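Local coordinates for protein aminotransferase class I and II (Streptococcus suis 89/1591, PDB 3OP7) that is a pyridoxal-phosphate-dependent enzyme that probably transfers amino groups between amino acids and 2-oxo acids, at residues A90-L95 / Y115-I121; A188-E194 / S206-Y211; G228-G232 / F258-A263; L285-D289 / Y300-V305. Residues are numbered along the deposited sequence.

Contact 1 (A90-L95 / Y115-I121)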
# COMPACT_ATOMS: atom_id res chain seq x y z
N ALA A 90 -4.85 8.02 0.18
CA ALA A 90 -4.26 8.85 -0.86
C ALA A 90 -2.80 8.46 -1.15
O ALA A 90 -2.34 8.57 -2.29
CB ALA A 90 -4.40 10.35 -0.54
N THR A 91 -2.10 7.92 -0.14
CA THR A 91 -0.73 7.41 -0.30
C THR A 91 -0.69 6.42 -1.46
O THR A 91 0.11 6.54 -2.40
CB THR A 91 -0.17 6.81 1.00
OG1 THR A 91 -0.15 7.81 2.06
CG2 THR A 91 1.24 6.35 0.80
N GLY A 92 -1.55 5.41 -1.35
CA GLY A 92 -1.58 4.37 -2.36
C GLY A 92 -2.05 4.86 -3.69
O GLY A 92 -1.59 4.34 -4.75
N ALA A 93 -2.93 5.88 -3.70
CA ALA A 93 -3.45 6.42 -4.93
C ALA A 93 -2.36 7.21 -5.70
O ALA A 93 -2.14 6.98 -6.90
CB ALA A 93 -4.64 7.29 -4.73
N ASN A 94 -1.65 8.10 -5.00
CA ASN A 94 -0.54 8.80 -5.66
C ASN A 94 0.49 7.84 -6.21
O ASN A 94 0.96 8.03 -7.35
CB ASN A 94 0.18 9.81 -4.70
CG ASN A 94 -0.61 11.05 -4.40
OD1 ASN A 94 -1.37 11.57 -5.23
ND2 ASN A 94 -0.33 11.63 -3.23
N LEU A 95 0.88 6.83 -5.42
CA LEU A 95 1.85 5.86 -5.86
C LEU A 95 1.33 5.10 -7.07
O LEU A 95 2.07 4.87 -8.04
CB LEU A 95 2.16 4.87 -4.75
CG LEU A 95 3.15 3.76 -5.15
CD1 LEU A 95 4.46 4.32 -5.67
CD2 LEU A 95 3.34 2.81 -3.98
N TYR A 115 3.60 17.84 -1.20
CA TYR A 115 3.72 16.47 -0.64
C TYR A 115 4.80 15.64 -1.35
O TYR A 115 4.82 15.56 -2.59
CB TYR A 115 2.36 15.78 -0.71
CG TYR A 115 2.25 14.65 0.29
CD1 TYR A 115 2.26 14.90 1.64
CD2 TYR A 115 2.10 13.34 -0.12
CE1 TYR A 115 2.15 13.90 2.56
CE2 TYR A 115 1.96 12.35 0.78
CZ TYR A 115 2.01 12.61 2.14
OH TYR A 115 1.90 11.60 3.11
N GLN A 116 5.74 15.07 -0.60
CA GLN A 116 6.99 14.57 -1.21
C GLN A 116 6.81 13.47 -2.26
O GLN A 116 7.62 13.34 -3.16
CB GLN A 116 7.99 14.13 -0.11
CG GLN A 116 9.36 13.71 -0.62
CD GLN A 116 10.36 13.43 0.49
OE1 GLN A 116 10.09 13.71 1.66
NE2 GLN A 116 11.52 12.90 0.12
N GLN A 117 5.73 12.70 -2.16
CA GLN A 117 5.46 11.68 -3.17
C GLN A 117 5.49 12.26 -4.59
O GLN A 117 5.93 11.59 -5.54
CB GLN A 117 4.08 11.08 -2.96
CG GLN A 117 3.96 10.04 -1.82
CD GLN A 117 2.61 9.39 -1.85
OE1 GLN A 117 1.60 10.05 -1.68
NE2 GLN A 117 2.59 8.05 -2.06
N LEU A 118 4.95 13.46 -4.71
CA LEU A 118 4.58 14.01 -6.00
C LEU A 118 5.79 14.35 -6.88
O LEU A 118 5.64 14.34 -8.12
CB LEU A 118 3.65 15.22 -5.87
CG LEU A 118 2.30 14.95 -5.21
CD1 LEU A 118 1.59 16.31 -5.06
CD2 LEU A 118 1.44 13.84 -5.95
N TYR A 119 6.94 14.60 -6.28
CA TYR A 119 8.17 14.86 -7.03
C TYR A 119 9.23 13.76 -6.89
O TYR A 119 9.90 13.47 -7.87
CB TYR A 119 8.75 16.24 -6.72
CG TYR A 119 8.98 16.55 -5.26
CD1 TYR A 119 10.15 16.17 -4.64
CD2 TYR A 119 8.01 17.20 -4.51
CE1 TYR A 119 10.36 16.47 -3.31
CE2 TYR A 119 8.18 17.45 -3.20
CZ TYR A 119 9.37 17.07 -2.59
OH TYR A 119 9.57 17.33 -1.25
N ASP A 120 9.34 13.11 -5.73
CA ASP A 120 10.36 12.08 -5.57
C ASP A 120 10.00 10.74 -6.17
O ASP A 120 10.90 10.04 -6.63
CB ASP A 120 10.84 12.00 -4.12
CG ASP A 120 11.93 13.04 -3.80
OD1 ASP A 120 12.62 13.52 -4.76
OD2 ASP A 120 12.09 13.37 -2.59
N ILE A 121 8.73 10.38 -6.21
CA ILE A 121 8.39 9.14 -6.90
C ILE A 121 8.77 9.25 -8.38
O ILE A 121 9.47 8.37 -8.90
CB ILE A 121 6.94 8.63 -6.63
CG1 ILE A 121 6.80 8.23 -5.15
CG2 ILE A 121 6.63 7.44 -7.54
CD1 ILE A 121 5.38 7.89 -4.71
O HOH W 1 2.06 9.28 2.19

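Contact 2 (A188-E194 / S206-Y211). With EDO (1,2-ethanediol), chain K.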
# COMPACT_ATOMS: atom_id res chain seq x y z
N ALA A 188 -0.73 17.01 -21.50
CA ALA A 188 -0.16 16.54 -20.23
C ALA A 188 -1.27 16.17 -19.25
O ALA A 188 -2.30 16.83 -19.20
CB ALA A 188 0.75 17.64 -19.59
N TYR A 189 -1.07 15.12 -18.48
CA TYR A 189 -1.98 14.81 -17.41
C TYR A 189 -1.72 15.82 -16.35
O TYR A 189 -0.60 16.32 -16.23
CB TYR A 189 -1.66 13.50 -16.76
CG TYR A 189 -1.80 12.26 -17.61
CD1 TYR A 189 -3.02 11.87 -18.07
CD2 TYR A 189 -0.66 11.47 -17.92
CE1 TYR A 189 -3.14 10.70 -18.86
CE2 TYR A 189 -0.77 10.31 -18.69
CZ TYR A 189 -2.01 9.93 -19.14
OH TYR A 189 -2.12 8.77 -19.90
N ILE A 190 -2.72 16.06 -15.53
CA ILE A 190 -2.54 16.79 -14.27
C ILE A 190 -3.01 15.90 -13.13
O ILE A 190 -4.19 15.57 -13.03
CB ILE A 190 -3.29 18.15 -14.22
CG1 ILE A 190 -2.79 19.12 -15.30
CG2 ILE A 190 -3.09 18.77 -12.81
CD1 ILE A 190 -3.62 20.40 -15.45
N LEU A 191 -2.06 15.47 -12.30
CA LEU A 191 -2.35 14.69 -11.10
C LEU A 191 -2.56 15.74 -10.01
O LEU A 191 -1.70 16.62 -9.80
CB LEU A 191 -1.15 13.86 -10.71
CG LEU A 191 -1.20 13.18 -9.31
CD1 LEU A 191 -2.53 12.35 -9.11
CD2 LEU A 191 0.05 12.29 -9.06
N SER A 192 -3.72 15.70 -9.38
CA SER A 192 -4.03 16.62 -8.29
C SER A 192 -4.40 15.85 -7.01
O SER A 192 -5.41 15.14 -6.96
CB SER A 192 -5.17 17.54 -8.71
OG SER A 192 -5.45 18.50 -7.70
N ASP A 193 -3.53 15.90 -6.01
CA ASP A 193 -3.78 15.33 -4.72
C ASP A 193 -4.66 16.32 -3.93
O ASP A 193 -4.24 17.45 -3.59
CB ASP A 193 -2.44 15.03 -4.04
CG ASP A 193 -2.58 14.59 -2.57
OD1 ASP A 193 -3.57 14.91 -1.90
OD2 ASP A 193 -1.59 14.04 -2.07
N GLU A 194 -5.90 15.91 -3.76
CA GLU A 194 -6.95 16.72 -3.23
C GLU A 194 -7.43 16.29 -1.86
O GLU A 194 -8.58 16.54 -1.50
CB GLU A 194 -8.11 16.81 -4.26
CG GLU A 194 -7.62 17.48 -5.53
CD GLU A 194 -8.54 17.47 -6.74
OE1 GLU A 194 -9.52 16.70 -6.78
OE2 GLU A 194 -8.28 18.32 -7.65
N SER A 206 -12.57 20.03 -8.33
CA SER A 206 -11.57 18.98 -8.57
C SER A 206 -10.98 19.13 -9.97
O SER A 206 -11.66 19.57 -10.90
CB SER A 206 -12.20 17.60 -8.44
OG SER A 206 -11.25 16.58 -8.79
N ILE A 207 -9.72 18.75 -10.10
CA ILE A 207 -9.07 18.71 -11.42
C ILE A 207 -9.89 17.98 -12.44
O ILE A 207 -10.00 18.39 -13.58
CB ILE A 207 -7.59 18.18 -11.36
CG1 ILE A 207 -6.80 18.66 -12.57
CG2 ILE A 207 -7.45 16.64 -11.19
CD1 ILE A 207 -6.68 20.19 -12.73
N ILE A 208 -10.49 16.87 -12.03
CA ILE A 208 -11.26 16.09 -12.99
C ILE A 208 -12.58 16.76 -13.43
O ILE A 208 -13.15 16.36 -14.45
CB ILE A 208 -11.52 14.71 -12.42
CG1 ILE A 208 -11.82 13.72 -13.55
CG2 ILE A 208 -12.58 14.80 -11.33
CD1 ILE A 208 -12.00 12.28 -13.10
N GLU A 209 -13.03 17.79 -12.72
CA GLU A 209 -14.20 18.58 -13.11
C GLU A 209 -13.86 19.69 -14.11
O GLU A 209 -14.78 20.31 -14.71
CB GLU A 209 -14.89 19.16 -11.85
CG GLU A 209 -15.49 18.08 -10.95
CD GLU A 209 -15.96 18.58 -9.60
OE1 GLU A 209 -15.30 19.42 -8.93
OE2 GLU A 209 -17.00 18.06 -9.14
N VAL A 210 -12.57 19.97 -14.28
CA VAL A 210 -12.13 20.98 -15.23
C VAL A 210 -11.27 20.45 -16.37
O VAL A 210 -10.95 21.23 -17.28
CB VAL A 210 -11.43 22.17 -14.54
CG1 VAL A 210 -12.42 22.98 -13.66
CG2 VAL A 210 -10.24 21.74 -13.73
N TYR A 211 -10.90 19.18 -16.33
CA TYR A 211 -9.98 18.59 -17.33
C TYR A 211 -10.19 17.11 -17.48
O TYR A 211 -10.09 16.36 -16.49
CB TYR A 211 -8.54 18.86 -16.88
CG TYR A 211 -7.42 18.57 -17.88
CD1 TYR A 211 -7.59 18.78 -19.26
CD2 TYR A 211 -6.18 18.20 -17.43
CE1 TYR A 211 -6.54 18.58 -20.16
CE2 TYR A 211 -5.13 17.96 -18.31
CZ TYR A 211 -5.32 18.16 -19.68
OH TYR A 211 -4.30 17.96 -20.54
C1 EDO K . -18.40 21.20 -10.25
O1 EDO K . -18.14 21.48 -11.63
C2 EDO K . -17.49 22.04 -9.36
O2 EDO K . -17.12 21.40 -8.13

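Contact 3 (G228-G232 / F258-A263)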
# COMPACT_ATOMS: atom_id res chain seq x y z
N GLY A 228 -7.27 5.86 9.88
CA GLY A 228 -7.02 4.47 10.37
C GLY A 228 -7.66 3.34 9.60
O GLY A 228 -7.39 2.20 9.88
N ILE A 229 -8.52 3.65 8.65
CA ILE A 229 -9.03 2.64 7.72
C ILE A 229 -8.20 2.55 6.42
O ILE A 229 -8.38 1.61 5.63
CB ILE A 229 -10.53 2.81 7.41
CG1 ILE A 229 -10.82 4.13 6.66
CG2 ILE A 229 -11.35 2.67 8.71
CD1 ILE A 229 -12.31 4.36 6.28
N ARG A 230 -7.30 3.50 6.17
CA ARG A 230 -6.43 3.49 5.01
C ARG A 230 -7.28 3.33 3.69
O ARG A 230 -7.11 2.37 2.94
CB ARG A 230 -5.32 2.42 5.12
CG ARG A 230 -4.58 2.31 6.41
CD ARG A 230 -3.91 3.58 6.91
NE ARG A 230 -3.03 4.17 5.93
CZ ARG A 230 -3.19 5.35 5.36
NH1 ARG A 230 -4.15 6.16 5.73
NH2 ARG A 230 -2.29 5.76 4.46
N ILE A 231 -8.18 4.27 3.46
CA ILE A 231 -9.03 4.28 2.26
C ILE A 231 -8.92 5.62 1.54
O ILE A 231 -9.26 6.65 2.07
CB ILE A 231 -10.52 4.02 2.57
CG1 ILE A 231 -10.74 2.63 3.17
CG2 ILE A 231 -11.42 4.26 1.33
CD1 ILE A 231 -10.60 1.48 2.15
N GLY A 232 -8.48 5.50 0.30
CA GLY A 232 -8.46 6.56 -0.66
C GLY A 232 -8.99 6.13 -2.00
O GLY A 232 -9.54 5.01 -2.14
N PHE A 258 -13.00 -4.61 6.03
CA PHE A 258 -13.61 -3.76 7.06
C PHE A 258 -13.41 -2.34 6.67
O PHE A 258 -14.30 -1.51 6.83
CB PHE A 258 -12.97 -4.03 8.42
CG PHE A 258 -13.24 -3.01 9.47
CD1 PHE A 258 -12.43 -1.89 9.57
CD2 PHE A 258 -14.30 -3.16 10.37
CE1 PHE A 258 -12.64 -0.96 10.57
CE2 PHE A 258 -14.51 -2.19 11.38
CZ PHE A 258 -13.66 -1.12 11.46
N ASP A 259 -12.24 -2.05 6.12
CA ASP A 259 -11.90 -0.66 5.77
C ASP A 259 -12.90 -0.07 4.73
O ASP A 259 -13.42 1.04 4.84
CB ASP A 259 -10.45 -0.58 5.30
CG ASP A 259 -9.46 -1.08 6.34
OD1 ASP A 259 -9.72 -0.91 7.55
OD2 ASP A 259 -8.39 -1.64 5.91
N ASP A 260 -13.18 -0.85 3.68
CA ASP A 260 -14.18 -0.50 2.70
C ASP A 260 -15.60 -0.39 3.31
O ASP A 260 -16.38 0.47 2.92
CB ASP A 260 -14.15 -1.48 1.52
CG ASP A 260 -15.37 -1.34 0.62
OD1 ASP A 260 -15.36 -0.54 -0.32
OD2 ASP A 260 -16.34 -2.09 0.89
N LEU A 261 -15.96 -1.28 4.24
CA LEU A 261 -17.27 -1.24 4.92
C LEU A 261 -17.44 0.08 5.66
O LEU A 261 -18.50 0.73 5.56
CB LEU A 261 -17.40 -2.40 5.90
CG LEU A 261 -18.50 -3.44 5.86
CD1 LEU A 261 -18.91 -3.73 7.29
CD2 LEU A 261 -19.73 -3.13 4.95
N VAL A 262 -16.42 0.47 6.42
CA VAL A 262 -16.46 1.76 7.14
C VAL A 262 -16.51 2.89 6.13
O VAL A 262 -17.26 3.85 6.32
CB VAL A 262 -15.27 1.95 8.11
CG1 VAL A 262 -15.29 3.35 8.75
CG2 VAL A 262 -15.28 0.82 9.18
N ALA A 263 -15.76 2.77 5.03
CA ALA A 263 -15.75 3.85 4.02
C ALA A 263 -17.16 4.03 3.44
O ALA A 263 -17.57 5.14 3.22
CB ALA A 263 -14.74 3.55 2.89
O HOH W 2 -8.39 -0.52 9.86
O HOH W 3 -7.16 -0.43 3.64

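Contact 4 (L285-D289 / Y300-V305)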
# COMPACT_ATOMS: atom_id res chain seq x y z
N LEU A 285 -9.06 27.44 13.85
CA LEU A 285 -8.43 28.47 13.03
C LEU A 285 -8.59 29.85 13.66
O LEU A 285 -7.65 30.66 13.62
CB LEU A 285 -8.95 28.44 11.59
CG LEU A 285 -8.21 29.29 10.56
CD1 LEU A 285 -6.68 29.19 10.67
CD2 LEU A 285 -8.68 28.94 9.20
N ALA A 286 -9.76 30.15 14.25
CA ALA A 286 -9.94 31.46 14.91
C ALA A 286 -8.96 31.64 16.08
O ALA A 286 -8.47 32.73 16.32
CB ALA A 286 -11.39 31.68 15.38
N ILE A 287 -8.67 30.56 16.78
CA ILE A 287 -7.70 30.57 17.89
C ILE A 287 -6.29 30.84 17.36
O ILE A 287 -5.55 31.69 17.91
CB ILE A 287 -7.77 29.24 18.66
CG1 ILE A 287 -9.05 29.18 19.48
CG2 ILE A 287 -6.57 29.06 19.59
CD1 ILE A 287 -9.30 27.80 20.05
N LEU A 288 -5.92 30.13 16.29
CA LEU A 288 -4.65 30.32 15.61
C LEU A 288 -4.49 31.75 15.08
O LEU A 288 -3.42 32.36 15.30
CB LEU A 288 -4.49 29.33 14.45
CG LEU A 288 -3.13 29.30 13.74
CD1 LEU A 288 -2.01 28.98 14.74
CD2 LEU A 288 -3.22 28.30 12.58
N ASP A 289 -5.53 32.27 14.42
CA ASP A 289 -5.52 33.66 13.90
C ASP A 289 -5.26 34.70 14.95
O ASP A 289 -4.44 35.59 14.73
CB ASP A 289 -6.83 34.01 13.16
CG ASP A 289 -6.91 33.38 11.75
OD1 ASP A 289 -5.85 33.19 11.09
OD2 ASP A 289 -8.04 33.07 11.31
N TYR A 300 1.78 34.69 9.09
CA TYR A 300 1.54 33.68 8.03
C TYR A 300 0.56 34.13 6.95
O TYR A 300 -0.08 35.20 7.09
CB TYR A 300 1.14 32.35 8.66
CG TYR A 300 -0.30 32.12 9.09
CD1 TYR A 300 -1.18 33.16 9.38
CD2 TYR A 300 -0.74 30.84 9.34
CE1 TYR A 300 -2.49 32.90 9.85
CE2 TYR A 300 -2.04 30.58 9.79
CZ TYR A 300 -2.91 31.60 10.04
OH TYR A 300 -4.19 31.34 10.50
N ILE A 301 0.48 33.31 5.89
CA ILE A 301 -0.61 33.40 4.91
C ILE A 301 -1.65 32.38 5.34
O ILE A 301 -1.43 31.15 5.22
CB ILE A 301 -0.17 33.09 3.46
CG1 ILE A 301 0.99 34.01 3.03
CG2 ILE A 301 -1.36 33.28 2.53
CD1 ILE A 301 0.58 35.41 2.86
N ARG A 302 -2.76 32.90 5.87
CA ARG A 302 -3.85 32.06 6.39
C ARG A 302 -4.28 31.02 5.38
O ARG A 302 -4.63 31.38 4.26
CB ARG A 302 -5.04 32.96 6.78
CG ARG A 302 -6.21 32.27 7.47
CD ARG A 302 -7.34 33.25 7.60
NE ARG A 302 -8.47 32.79 8.41
CZ ARG A 302 -9.62 32.28 7.96
NH1 ARG A 302 -9.82 32.06 6.67
NH2 ARG A 302 -10.58 31.96 8.82
N PRO A 303 -4.29 29.74 5.78
CA PRO A 303 -4.68 28.63 4.88
C PRO A 303 -6.15 28.76 4.47
O PRO A 303 -6.92 29.45 5.13
CB PRO A 303 -4.46 27.40 5.73
CG PRO A 303 -4.64 27.88 7.14
CD PRO A 303 -4.02 29.24 7.14
N ALA A 304 -6.53 28.09 3.40
CA ALA A 304 -7.89 28.20 2.91
C ALA A 304 -8.83 27.26 3.73
O ALA A 304 -9.54 26.46 3.15
CB ALA A 304 -7.92 27.82 1.39
N VAL A 305 -8.87 27.44 5.05
CA VAL A 305 -9.72 26.65 5.97
C VAL A 305 -9.52 25.16 5.66
O VAL A 305 -10.47 24.42 5.37
CB VAL A 305 -11.21 27.11 5.95
CG1 VAL A 305 -11.93 26.63 7.22
CG2 VAL A 305 -11.36 28.67 5.84
O HOH W 4 -10.59 32.75 11.83

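Contact 1 (A90-L95 / Y115-I121)
Helix 90-95 and the turn of helix at 117-121 run in roughly the same direction, their axes 39° apart (signed crossing angle -39°) and 10.6 Å from each other at closest approach; the nearest CA atoms, those of Asn94 and Gln117, are 7.1 Å apart. Gln117 fills this gap with its carboxamide. Its NE2 donates to Thr91 O (2.9 Å), a carbonyl that also accepts the helical bond from Leu95 N (3.1 Å), while Gln117 OE1 receives Asn94 ND2 (2.9 Å). Tyr115 reaches the first helix through a water, which lies 2.5 Å from Tyr115 OH and donates to Thr91 OG1 (2.7 Å). Next to these polar links, Leu95 CD1 packs on Ile121 CD1 at 3.8 Å, and Leu118 CD2 lies 3.7 Å from Asn94 OD1. In the second subunit Tyr250 O takes a further bond from Gln117 NE2. Ala90 N and Thr91 OG1 bind the phosphate of the pyridoxal-lysine at position 222, so the helix start forms part of the cofactor's phosphate cup, as in other fold-type I enzymes. Asn94 ND2 also donates to Asp193, partner of the pyridine nitrogen, so the amide pairing probably helps to orient Asn94.

Contact 2 (A188-E194 / S206-Y211)
Strand 189-193 and the short, weakly bonded helix at 207-210 belong to a beta-alpha-beta unit of the large cofactor-binding domain that continues into the parallel strand 214-219. The strand ends in Asp193, whose OD2 is hydrogen-bonded to N1 of the pyridoxal-lysine at position 222; the contact runs from there back to Ala188. Just beyond Asp193, Glu194 turns its carboxylate to the start of the helix: OE1 accepts from Ser206 OG (2.7 Å) and OE2 from the backbone Ile207 N (2.9 Å). Ser192 OG also donates to Glu194 OE2, at 2.8 Å. Ser206 is the N-cap, its OG weakly accepting from Ile208 N (3.3 Å), and Ser206 N returns a bond to Glu209 OE1 (2.9 Å), which completes a capping box. A 1,2-ethanediol, probably from the crystallisation liquor, donates through O2 to Glu209 OE1 (2.8 Å). Ile207 packs into the middle of the interface, with CG2 3.5 Å from Ser192 CB and CG1 3.7 Å from Ile190 CG2. Farther along, Ile190 CD1 meets Tyr211 CD2 at 3.9 Å, and Tyr211 OH donates to Ala188 O (2.7 Å) near the other end of the strand. A buried carboxylate satisfied by two hydroxyls and a backbone NH thus fastens the helix start to the strand end, directly after the aspartate that holds the cofactor ring.

Contact 3 (G228-G232 / F258-A263)
Gly228, in a 3-10 turn, opens the contact through its carbonyl: a water donates to Gly228 O (2.9 Å) and to Asp259 OD1 (2.7 Å), linking the turn to helix 257-268. Ile229 follows, its CA 4.8 Å from that of Asp259. Its side chain lies along the helix, with CD1 4.0 Å from Val262 CG1 and 4.2 Å from Ala263 CB, and CG2 4.3 Å from Phe258 CE1. Ile229 O lies 3.0 Å from Asp259 CG and 3.3 and 3.4 Å from Asp259 OD2 and OD1, acceptors not hydrogen-bonded to it. Arg230 sends its guanidinium away from the helix: NH1 binds the phosphate of the pyridoxal-lysine at position 222, and NE and NH2 bind the carbonyls of Cys254 and Met252 of the second subunit. A second water lies 2.9 Å from both Arg230 O and Asp259 OD2. Ile231 then turns back toward the helix, its CG2 3.7 Å from Ala263 CB and its CD1 3.8 Å from Asp259 CB; Phe68 of helix 66-73 also packs against Ile231 and Ala263. The Phe258 ring stacks on Phe258 of the second subunit, where Asp259 OD2 also meets a like charge, Asp259 OD2. Two isoleucines flanking the arginine therefore seat the loop on apolar helix surface, and water mediates between its carbonyls and a buried carboxylate, while the arginine faces phosphate and dimer partner.

Contact 4 (L285-D289 / Y300-V305)
A single carboxylate on helix 270-294 takes hold of two side chains from the segment that leaves strand 298-300. Asp289 OD1 accepts from Tyr300 OH at 2.6 Å, and Asp289 OD2 forms a salt bridge with Arg302 NE at 2.9 Å, with a nearly straight N-H...O angle of 175°. A water closes the polar group, donating to Asp289 OD2 (2.6 Å) and accepting from Arg302 NH2 (3.1 Å), so the guanidinium meets the acid both directly and through solvent. One helical turn earlier, Leu285 packs against these groups. Its CD2 sits over one face of the guanidinium, 3.6 Å from Arg302 NH2, and 4.3 Å from Val305 CG2, whereas its CD1 is 3.3 Å from Tyr300 OH and 4.3 Å from Pro303 CG. Leu288 CD2 adds a contact with Tyr300 CE2 at 3.8 Å, and Phe350 packs against both leucines. Beyond Pro303 the chain bends in an inverse gamma turn centred on Ala304, where Val305 N bonds weakly to Pro303 O (2.8 Å). Ala304 and Val305 are also tied to Ser198 and Phe199 of the large domain. The contact joins the long helix to the connection between strands 298-300 and 309-313, beside the packing of that helix on the antiparallel sheet, where Leu288 touches Ser309, in the small C-terminal domain of the aminotransferase fold.

How the contacts relate
Contacts 1, 2 and 3 each send residues to the pyridoxal-lysine at position 222: contacts 1 and 3 supply phosphate ligands, contact 2 the aspartate at the ring nitrogen. Contacts 1 and 2, with centres 15 Å apart, touch directly, since Asn94 ND2 is 3.0 Å from Asp193 OD2, a probable hydrogen bond, and Leu118 CD2 packs on Leu191 CD2 at 3.7 Å. Contacts 1 and 3 meet where Thr91 OG1 lies 3.8 Å from Arg230 NH2, and both reach the second subunit. Contact 4 stands apart in the small domain, its nearest atoms about 11 Å from contact 2, about 14 Å from contact 1 and about 18 Å from contact 3.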